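Local coordinates for protein mannose-6-phosphate isomerase (Bacillus subtilis, PDB 1QWR) that probably catalyses the interconversion of D-mannose 6-phosphate and D-fructose 6-phosphate, using one zinc ion per subunit, at residues Asp81-Leu86 with Phe270-Val275; Leu85-Leu90 with Leu183-Gln188; Gly116-Trp121 with Gly248-Val253. All coordinates share one frame; numbering follows the deposited sequence. Where two conformers were deposited one is given.

Contact 1: residues Asp81-Leu86 with Phe270-Val275; sequences DRFPLL and FLICSV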
loop_
_atom_site.group_PDB
_atom_site.type_symbol
_atom_site.label_atom_id
_atom_site.label_comp_id
_atom_site.label_asym_id
_atom_site.label_seq_id
_atom_site.Cartn_x
_atom_site.Cartn_y
_atom_site.Cartn_z
ATOM N N ASP A 81 -1.936 -13.915 -13.897
ATOM C CA ASP A 81 -3.374 -13.914 -14.140
ATOM C C ASP A 81 -3.996 -12.572 -13.763
ATOM O O ASP A 81 -5.026 -12.187 -14.305
ATOM C CB ASP A 81 -4.095 -14.995 -13.309
ATOM C CG ASP A 81 -3.620 -16.402 -13.611
ATOM O OD1 ASP A 81 -3.364 -16.714 -14.790
ATOM O OD2 ASP A 81 -3.532 -17.208 -12.657
ATOM N N ARG A 82 -3.377 -11.860 -12.828
ATOM C CA ARG A 82 -3.937 -10.582 -12.404
ATOM C C ARG A 82 -2.854 -9.535 -12.196
ATOM O O ARG A 82 -1.693 -9.875 -11.977
ATOM C CB ARG A 82 -4.695 -10.760 -11.088
ATOM C CG ARG A 82 -5.722 -11.903 -11.085
ATOM C CD ARG A 82 -6.195 -12.175 -9.681
ATOM N NE ARG A 82 -6.773 -13.511 -9.577
ATOM C CZ ARG A 82 -7.910 -13.871 -10.160
ATOM N NH1 ARG A 82 -8.593 -12.985 -10.886
ATOM N NH2 ARG A 82 -8.357 -15.117 -10.022
ATOM N N PHE A 83 -3.247 -8.266 -12.273
ATOM C CA PHE A 83 -2.318 -7.143 -12.033
ATOM C C PHE A 83 -1.788 -7.556 -10.643
ATOM O O PHE A 83 -2.559 -7.876 -9.745
ATOM C CB PHE A 83 -3.111 -5.845 -11.970
ATOM C CG PHE A 83 -2.270 -4.634 -11.662
ATOM C CD1 PHE A 83 -1.541 -3.994 -12.680
ATOM C CD2 PHE A 83 -2.216 -4.125 -10.362
ATOM C CE1 PHE A 83 -0.776 -2.852 -12.399
ATOM C CE2 PHE A 83 -1.457 -2.989 -10.070
ATOM C CZ PHE A 83 -0.736 -2.349 -11.095
ATOM N N PRO A 84 -0.462 -7.508 -10.438
ATOM C CA PRO A 84 0.124 -7.946 -9.174
ATOM C C PRO A 84 0.084 -7.184 -7.875
ATOM O O PRO A 84 0.236 -7.794 -6.801
ATOM C CB PRO A 84 1.565 -8.264 -9.585
ATOM C CG PRO A 84 1.871 -7.170 -10.546
ATOM C CD PRO A 84 0.578 -7.096 -11.402
ATOM N N LEU A 85 -0.103 -5.878 -7.953
ATOM C CA LEU A 85 -0.060 -5.072 -6.757
ATOM C C LEU A 85 -1.331 -4.310 -6.419
ATOM O O LEU A 85 -2.287 -4.279 -7.195
ATOM C CB LEU A 85 1.124 -4.093 -6.893
ATOM C CG LEU A 85 2.519 -4.722 -7.104
ATOM C CD1 LEU A 85 3.554 -3.624 -7.370
ATOM C CD2 LEU A 85 2.927 -5.525 -5.872
ATOM N N LEU A 86 -1.303 -3.671 -5.250
ATOM C CA LEU A 86 -2.404 -2.863 -4.771
ATOM C C LEU A 86 -1.793 -1.768 -3.914
ATOM O O LEU A 86 -0.998 -2.051 -3.021
ATOM C CB LEU A 86 -3.371 -3.723 -3.964
ATOM C CG LEU A 86 -4.412 -3.034 -3.074
ATOM C CD1 LEU A 86 -5.352 -2.176 -3.928
ATOM C CD2 LEU A 86 -5.200 -4.143 -2.335
ATOM N N PHE A 270 6.428 -1.157 -16.036
ATOM C CA PHE A 270 5.480 -0.063 -15.807
ATOM C C PHE A 270 5.789 0.493 -14.422
ATOM O O PHE A 270 6.388 -0.203 -13.596
ATOM C CB PHE A 270 4.020 -0.533 -15.881
ATOM C CG PHE A 270 3.677 -1.620 -14.909
ATOM C CD1 PHE A 270 3.158 -1.320 -13.644
ATOM C CD2 PHE A 270 3.849 -2.955 -15.270
ATOM C CE1 PHE A 270 2.811 -2.342 -12.753
ATOM C CE2 PHE A 270 3.514 -3.979 -14.392
ATOM C CZ PHE A 270 2.992 -3.681 -13.130
ATOM N N LEU A 271 5.413 1.743 -14.167
ATOM C CA LEU A 271 5.658 2.343 -12.849
ATOM C C LEU A 271 4.341 2.771 -12.241
ATOM O O LEU A 271 3.524 3.383 -12.927
ATOM C CB LEU A 271 6.554 3.582 -12.969
ATOM C CG LEU A 271 7.996 3.368 -13.430
ATOM C CD1 LEU A 271 8.728 4.726 -13.404
ATOM C CD2 LEU A 271 8.701 2.350 -12.522
ATOM N N ILE A 272 4.143 2.435 -10.973
ATOM C CA ILE A 272 2.957 2.809 -10.208
ATOM C C ILE A 272 3.384 4.054 -9.423
ATOM O O ILE A 272 4.344 3.983 -8.645
ATOM C CB ILE A 272 2.571 1.712 -9.217
ATOM C CG1 ILE A 272 2.118 0.474 -9.982
ATOM C CG2 ILE A 272 1.487 2.248 -8.239
ATOM C CD1 ILE A 272 1.957 -0.786 -9.103
ATOM N N CYS A 273 2.645 5.160 -9.576
ATOM C CA CYS A 273 3.004 6.432 -8.954
ATOM C C CYS A 273 1.889 7.101 -8.152
ATOM O O CYS A 273 0.746 7.173 -8.624
ATOM C CB CYS A 273 3.453 7.429 -10.046
ATOM S SG CYS A 273 4.694 6.766 -11.206
ATOM N N SER A 274 2.244 7.600 -6.961
ATOM C CA SER A 274 1.322 8.312 -6.056
ATOM C C SER A 274 1.965 9.640 -5.640
ATOM O O SER A 274 3.096 9.670 -5.117
ATOM C CB SER A 274 1.036 7.490 -4.772
ATOM O OG SER A 274 0.400 6.255 -5.058
ATOM N N VAL A 275 1.279 10.749 -5.895
ATOM C CA VAL A 275 1.823 12.059 -5.505
ATOM C C VAL A 275 1.357 12.326 -4.081
ATOM O O VAL A 275 0.180 12.565 -3.842
ATOM C CB VAL A 275 1.301 13.149 -6.434
ATOM C CG1 VAL A 275 1.920 14.485 -6.071
ATOM C CG2 VAL A 275 1.611 12.745 -7.885
#
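I272 reaches out from strand 271-276 with its CD1 methyl and meets two residues of 81-86 at once. Its first torsion leaves CG1 anti to the carbonyl carbon (chi1 -67°), and the extended branch carries I272 CD1 tip to tip against F83, 3.7 Å from F83 CZ. I272 CD1 also lies 3.7 Å from L85 CD1, where the two branched chains cross obliquely. Beside this knot the rings of F83 and F270 lean on each other at 37°, neither stacked nor perpendicular, with F83 CE1 3.6 Å from F270 CE1. F83 sends its ring there with CG anti to the backbone N (chi1 177°), while F270 adopts the crowded position between N and the carbonyl carbon. The packing loosens toward P84, whose CG stands 4.5 Å from F270 CZ at the edge of that ring, and P84 is partly exposed. Before F83 the chain runs out to R82 and D81, charged residues suited to the solvent they face. F75 meets F270 edge-to-face, and I298 and I44 extend the apolar cluster around F83 and I272. Between these two segments the catalytic and cupin regions meet through the fit of apolar side chains, without a hydrogen bond.

Contact 2: residues Leu85-Leu90 with Leu183-Gln188; sequences LLTKLL and LVLETQ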
loop_
_atom_site.group_PDB
_atom_site.type_symbol
_atom_site.label_atom_id
_atom_site.label_comp_id
_atom_site.label_asym_id
_atom_site.label_seq_id
_atom_site.Cartn_x
_atom_site.Cartn_y
_atom_site.Cartn_z
ATOM N N LEU A 85 -0.103 -5.878 -7.953
ATOM C CA LEU A 85 -0.060 -5.072 -6.757
ATOM C C LEU A 85 -1.331 -4.310 -6.419
ATOM O O LEU A 85 -2.287 -4.279 -7.195
ATOM C CB LEU A 85 1.124 -4.093 -6.893
ATOM C CG LEU A 85 2.519 -4.722 -7.104
ATOM C CD1 LEU A 85 3.554 -3.624 -7.370
ATOM C CD2 LEU A 85 2.927 -5.525 -5.872
ATOM N N LEU A 86 -1.303 -3.671 -5.250
ATOM C CA LEU A 86 -2.404 -2.863 -4.771
ATOM C C LEU A 86 -1.793 -1.768 -3.914
ATOM O O LEU A 86 -0.998 -2.051 -3.021
ATOM C CB LEU A 86 -3.371 -3.723 -3.964
ATOM C CG LEU A 86 -4.412 -3.034 -3.074
ATOM C CD1 LEU A 86 -5.352 -2.176 -3.928
ATOM C CD2 LEU A 86 -5.200 -4.143 -2.335
ATOM N N THR A 87 -2.135 -0.513 -4.216
ATOM C CA THR A 87 -1.591 0.612 -3.469
ATOM C C THR A 87 -2.725 1.364 -2.802
ATOM O O THR A 87 -3.714 1.717 -3.452
ATOM C CB THR A 87 -0.852 1.587 -4.399
ATOM O OG1 THR A 87 0.171 0.881 -5.117
ATOM C CG2 THR A 87 -0.229 2.717 -3.608
ATOM N N LYS A 88 -2.548 1.647 -1.519
ATOM C CA LYS A 88 -3.553 2.377 -0.752
ATOM C C LYS A 88 -2.970 3.515 0.062
ATOM O O LYS A 88 -1.772 3.519 0.389
ATOM C CB LYS A 88 -4.212 1.459 0.276
ATOM C CG LYS A 88 -4.875 0.214 -0.279
ATOM C CD LYS A 88 -5.373 -0.623 0.919
ATOM C CE LYS A 88 -5.896 -1.995 0.502
ATOM N NZ LYS A 88 -6.413 -2.691 1.720
ATOM N N LEU A 89 -3.844 4.474 0.377
ATOM C CA LEU A 89 -3.547 5.571 1.304
ATOM C C LEU A 89 -4.419 5.187 2.510
ATOM O O LEU A 89 -5.630 4.918 2.342
ATOM C CB LEU A 89 -3.988 6.928 0.748
ATOM C CG LEU A 89 -2.961 7.573 -0.185
ATOM C CD1 LEU A 89 -3.589 8.841 -0.804
ATOM C CD2 LEU A 89 -1.674 7.934 0.589
ATOM N N LEU A 90 -3.821 5.142 3.709
ATOM C CA LEU A 90 -4.545 4.735 4.911
ATOM C C LEU A 90 -4.622 5.853 5.947
ATOM O O LEU A 90 -3.599 6.434 6.313
ATOM C CB LEU A 90 -3.855 3.541 5.570
ATOM C CG LEU A 90 -3.541 2.330 4.687
ATOM C CD1 LEU A 90 -2.724 1.315 5.482
ATOM C CD2 LEU A 90 -4.827 1.719 4.193
ATOM N N LEU A 183 -0.670 8.316 8.888
ATOM C CA LEU A 183 -1.153 8.502 7.519
ATOM C C LEU A 183 -0.143 7.711 6.702
ATOM O O LEU A 183 1.029 8.091 6.630
ATOM C CB LEU A 183 -1.099 9.975 7.139
ATOM C CG LEU A 183 -1.486 10.256 5.694
ATOM C CD1 LEU A 183 -2.944 9.885 5.464
ATOM C CD2 LEU A 183 -1.274 11.739 5.428
ATOM N N VAL A 184 -0.596 6.633 6.063
ATOM C CA VAL A 184 0.313 5.723 5.365
ATOM C C VAL A 184 0.067 5.439 3.886
ATOM O O VAL A 184 -1.084 5.362 3.460
ATOM C CB VAL A 184 0.278 4.342 6.098
ATOM C CG1 VAL A 184 1.285 3.348 5.490
ATOM C CG2 VAL A 184 0.547 4.537 7.563
ATOM N N LEU A 185 1.151 5.279 3.124
ATOM C CA LEU A 185 1.052 4.859 1.720
ATOM C C LEU A 185 1.497 3.380 1.818
ATOM O O LEU A 185 2.674 3.072 2.071
ATOM C CB LEU A 185 1.987 5.664 0.808
ATOM C CG LEU A 185 1.888 5.461 -0.725
ATOM C CD1 LEU A 185 2.256 4.035 -1.098
ATOM C CD2 LEU A 185 0.492 5.776 -1.202
ATOM N N GLU A 186 0.534 2.474 1.616
ATOM C CA GLU A 186 0.749 1.044 1.714
ATOM C C GLU A 186 0.807 0.381 0.341
ATOM O O GLU A 186 -0.141 0.472 -0.439
ATOM C CB GLU A 186 -0.394 0.431 2.524
ATOM C CG GLU A 186 -0.237 -1.038 2.898
ATOM C CD GLU A 186 -1.446 -1.520 3.665
ATOM O OE1 GLU A 186 -2.550 -1.490 3.087
ATOM O OE2 GLU A 186 -1.302 -1.905 4.853
ATOM N N THR A 187 1.921 -0.271 0.043
ATOM C CA THR A 187 2.048 -0.952 -1.244
ATOM C C THR A 187 1.997 -2.438 -0.903
ATOM O O THR A 187 2.721 -2.892 -0.039
ATOM C CB THR A 187 3.364 -0.553 -1.954
ATOM O OG1 THR A 187 3.361 0.871 -2.186
ATOM C CG2 THR A 187 3.476 -1.254 -3.326
ATOM N N GLN A 188 1.109 -3.185 -1.555
ATOM C CA GLN A 188 0.959 -4.601 -1.217
ATOM C C GLN A 188 0.645 -5.459 -2.449
ATOM O O GLN A 188 0.457 -4.934 -3.548
ATOM C CB GLN A 188 -0.173 -4.714 -0.186
ATOM C CG GLN A 188 -1.569 -4.364 -0.744
ATOM C CD GLN A 188 -2.385 -3.476 0.210
ATOM O OE1 GLN A 188 -2.196 -2.247 0.269
ATOM N NE2 GLN A 188 -3.274 -4.092 0.963
HETATM O O HOH W 1 2.751 1.758 -4.709
HETATM O O HOH W 2 -4.699 -2.907 3.768
#
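Six backbone hydrogen bonds tie strand 85-92 to strand 182-189, in the reciprocal pairs L86 with Q188, K88 with E186 and L90 with V184. The straightest runs from K88 N to E186 O (2.9 Å, 168° at the hydrogen) and lies in the carbonyl plane. One bond at the L86 end is bent: L86 N approaches Q188 O at 2.8 Å from above the carbonyl plane, with 143° at the hydrogen. K88 and E186 lie side by side as extended chains, yet K88 NZ stays 4.3 Å from E186 OE1, and a water accepting from K88 NZ and donating to E186 OE1 bridges the gap. Each charge has a second partner, E40 in a salt bridge with K88 and W121 NE1 hydrogen-bonded to E186 OE2. Lysine suits this place because its long chain takes the ammonium to two acceptors; the nearby carboxylates would probably stabilise its charge. The two strands belong to the antiparallel beta-structure of the cupin-clan catalytic domain, and the face bearing K88, E186 and Q188 is turned to the zinc site, the nearest side-chain atom of E186 lying about 4 Å from the metal. On the other face the non-hydrogen-bonded pair T87 and T187 shares a second water between the two OG1 atoms, a polar link in a buried setting. Beside this water apolar groups meet: L89 CD2 sits 3.5 Å from L185 CD2, and T87 CG2 rests 3.8 Å from L185 CD1. Back on the zinc-facing side, L90 crosses E186 obliquely and lays L90 CD1 against its carboxylate, 3.6 Å from E186 CD. L86 runs alongside Q188, L86 CB being 3.7 Å from Q188 CG.

Contact 3: residues Gly116-Trp121 with Gly248-Val253; sequences GKTECW and GEYFSV. With ZN (zinc ion), chain E.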
loop_
_atom_site.group_PDB
_atom_site.type_symbol
_atom_site.label_atom_id
_atom_site.label_comp_id
_atom_site.label_asym_id
_atom_site.label_seq_id
_atom_site.Cartn_x
_atom_site.Cartn_y
_atom_site.Cartn_z
ATOM N N GLY A 116 -1.269 -13.990 -1.860
ATOM C CA GLY A 116 -0.876 -13.740 -0.475
ATOM C C GLY A 116 -0.769 -12.225 -0.333
ATOM O O GLY A 116 -1.020 -11.501 -1.305
ATOM N N LYS A 117 -0.393 -11.721 0.835
ATOM C CA LYS A 117 -0.307 -10.266 0.992
ATOM C C LYS A 117 0.952 -9.751 1.712
ATOM O O LYS A 117 0.896 -9.271 2.846
ATOM C CB LYS A 117 -1.578 -9.728 1.688
ATOM C CG LYS A 117 -1.945 -8.235 1.500
ATOM C CD LYS A 117 -3.448 -8.090 1.940
ATOM C CE LYS A 117 -4.042 -6.720 1.908
ATOM N NZ LYS A 117 -3.516 -5.862 2.977
ATOM N N THR A 118 2.093 -9.896 1.056
ATOM C CA THR A 118 3.321 -9.304 1.571
ATOM C C THR A 118 3.058 -7.818 1.256
ATOM O O THR A 118 2.424 -7.506 0.243
ATOM C CB THR A 118 4.526 -9.829 0.795
ATOM O OG1 THR A 118 4.844 -11.130 1.303
ATOM C CG2 THR A 118 5.752 -8.902 0.953
ATOM N N GLU A 119 3.507 -6.910 2.121
ATOM C CA GLU A 119 3.243 -5.491 1.913
ATOM C C GLU A 119 4.305 -4.633 2.587
ATOM O O GLU A 119 5.232 -5.142 3.208
ATOM C CB GLU A 119 1.873 -5.141 2.500
ATOM C CG GLU A 119 1.825 -5.457 4.000
ATOM C CD GLU A 119 0.487 -5.177 4.636
ATOM O OE1 GLU A 119 -0.520 -5.142 3.915
ATOM O OE2 GLU A 119 0.449 -4.996 5.874
ATOM N N CYS A 120 4.182 -3.324 2.430
ATOM C CA CYS A 120 5.125 -2.418 3.064
ATOM C C CYS A 120 4.440 -1.079 3.329
ATOM O O CYS A 120 3.412 -0.728 2.704
ATOM C CB CYS A 120 6.383 -2.265 2.198
ATOM S SG CYS A 120 6.064 -1.401 0.632
ATOM N N TRP A 121 4.990 -0.348 4.284
ATOM C CA TRP A 121 4.422 0.922 4.692
ATOM C C TRP A 121 5.402 2.069 4.628
ATOM O O TRP A 121 6.538 1.953 5.107
ATOM C CB TRP A 121 3.937 0.867 6.145
ATOM C CG TRP A 121 2.934 -0.160 6.440
ATOM C CD1 TRP A 121 1.878 -0.527 5.664
ATOM C CD2 TRP A 121 2.854 -0.944 7.639
ATOM N NE1 TRP A 121 1.138 -1.493 6.305
ATOM C CE2 TRP A 121 1.718 -1.768 7.519
ATOM C CE3 TRP A 121 3.637 -1.026 8.802
ATOM C CZ2 TRP A 121 1.338 -2.669 8.516
ATOM C CZ3 TRP A 121 3.259 -1.924 9.803
ATOM C CH2 TRP A 121 2.121 -2.734 9.653
ATOM N N GLY A 248 12.329 -6.065 -3.489
ATOM C CA GLY A 248 11.999 -7.419 -3.080
ATOM C C GLY A 248 11.426 -8.346 -4.128
ATOM O O GLY A 248 11.320 -8.003 -5.300
ATOM N N GLU A 249 11.039 -9.538 -3.683
ATOM C CA GLU A 249 10.484 -10.534 -4.592
ATOM C C GLU A 249 9.155 -10.103 -5.184
ATOM O O GLU A 249 8.825 -10.485 -6.299
ATOM C CB GLU A 249 10.274 -11.860 -3.856
ATOM C CG GLU A 249 11.461 -12.299 -3.020
ATOM C CD GLU A 249 11.164 -13.540 -2.180
ATOM O OE1 GLU A 249 11.963 -13.832 -1.257
ATOM O OE2 GLU A 249 10.137 -14.222 -2.444
ATOM N N TYR A 250 8.389 -9.313 -4.442
ATOM C CA TYR A 250 7.066 -8.916 -4.903
ATOM C C TYR A 250 6.960 -7.503 -5.440
ATOM O O TYR A 250 6.051 -7.212 -6.207
ATOM C CB TYR A 250 6.047 -9.091 -3.772
ATOM C CG TYR A 250 5.976 -10.511 -3.262
ATOM C CD1 TYR A 250 5.223 -11.478 -3.925
ATOM C CD2 TYR A 250 6.744 -10.904 -2.170
ATOM C CE1 TYR A 250 5.248 -12.819 -3.506
ATOM C CE2 TYR A 250 6.777 -12.224 -1.748
ATOM C CZ TYR A 250 6.033 -13.178 -2.416
ATOM O OH TYR A 250 6.110 -14.491 -1.993
ATOM N N PHE A 251 7.881 -6.633 -5.037
ATOM C CA PHE A 251 7.872 -5.242 -5.487
ATOM C C PHE A 251 9.113 -4.499 -5.034
ATOM O O PHE A 251 9.845 -4.966 -4.161
ATOM C CB PHE A 251 6.630 -4.499 -4.933
ATOM C CG PHE A 251 6.388 -4.717 -3.445
ATOM C CD1 PHE A 251 7.207 -4.112 -2.483
ATOM C CD2 PHE A 251 5.331 -5.547 -3.016
ATOM C CE1 PHE A 251 6.987 -4.328 -1.096
ATOM C CE2 PHE A 251 5.094 -5.774 -1.639
ATOM C CZ PHE A 251 5.915 -5.171 -0.674
ATOM N N SER A 252 9.338 -3.345 -5.653
ATOM C CA SER A 252 10.449 -2.438 -5.326
ATOM C C SER A 252 9.707 -1.117 -5.102
ATOM O O SER A 252 8.810 -0.758 -5.893
ATOM C CB SER A 252 11.422 -2.293 -6.505
ATOM O OG SER A 252 12.129 -3.525 -6.754
ATOM N N VAL A 253 10.071 -0.399 -4.048
ATOM C CA VAL A 253 9.400 0.853 -3.723
ATOM C C VAL A 253 10.421 1.955 -3.531
ATOM O O VAL A 253 11.474 1.714 -2.937
ATOM C CB VAL A 253 8.561 0.691 -2.442
ATOM C CG1 VAL A 253 7.744 1.993 -2.166
ATOM C CG2 VAL A 253 7.610 -0.516 -2.622
HETATM ZN ZN ZN E . -1.804 -5.201 6.950
HETATM O O HOH W 3 -2.930 -4.727 4.658
#
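Metal binding and charge pairing occupy one side of the segment 116-121. E119, extended beyond CG, directs OE2 to the zinc ion at 2.5 Å; H101 and H176 are the other two protein ligands, and a water also binds the metal. The other carboxylate oxygen, E119 OE1, forms a salt bridge with K117 NZ at 3.2 Å, a weak hydrogen bond that would help fix the rotation of the carboxylate. Glutamate suits the place because one oxygen can serve the metal while the other pairs with the lysine. E119 and K117 both point away from 248-253, whereas T118 and C120 point toward it, as successive residues do along an extended chain. In this cupin-clan catalytic domain strand 119-126 presents the zinc ligand on one face, and its other face packs against the C-terminal cupin domain. On that packing face F251 is the wedge. Its CG stands in the crowded position (chi1 47°), driving the ring between T118 and C120, with T118 O at the ring edge. There F251 CZ comes 3.7 Å from E119 C. The sulfur of C120 makes an oblique sulfur-aromatic contact with this ring, C120 SG lying 3.5 Å from F251 CE1. An alanine in place of F251 would remove this ring and would probably loosen the backing of the strand that carries the zinc ligand. Apolar contacts flank the ring: V253 CG2 touches C120 SG at 3.7 Å, and T118 CG2 packs 3.8 Å from Y250 CD2. T118 crosses the tyrosine at about a right angle; its hydroxyl is hydrogen-bonded to S172 N.

Overall arrangement
The three contacts lie with their centres about 11 Å apart, contact 2 nearest the centre of the molecule and contacts 1 and 3 about 10 and 9 Å from it. Contacts 1 and 2 start from the same stretch and share L85 and L86 on strand 85-92, whose neighbour, strand 182-189, pairs in turn with strand 119-126 of contact 3. Along the chain the order is 81-90, 116-121, 183-188, 248-253 and 270-275, so contacts 2 and 3 interleave while contact 1 spans both segments of contact 3. Contact 2 joins strands beside the zinc site, whereas contacts 1 and 3 fasten the catalytic region to the C-terminal cupin region. L85 touches both I272 and F251, so apolar packing between the regions probably backs those strands.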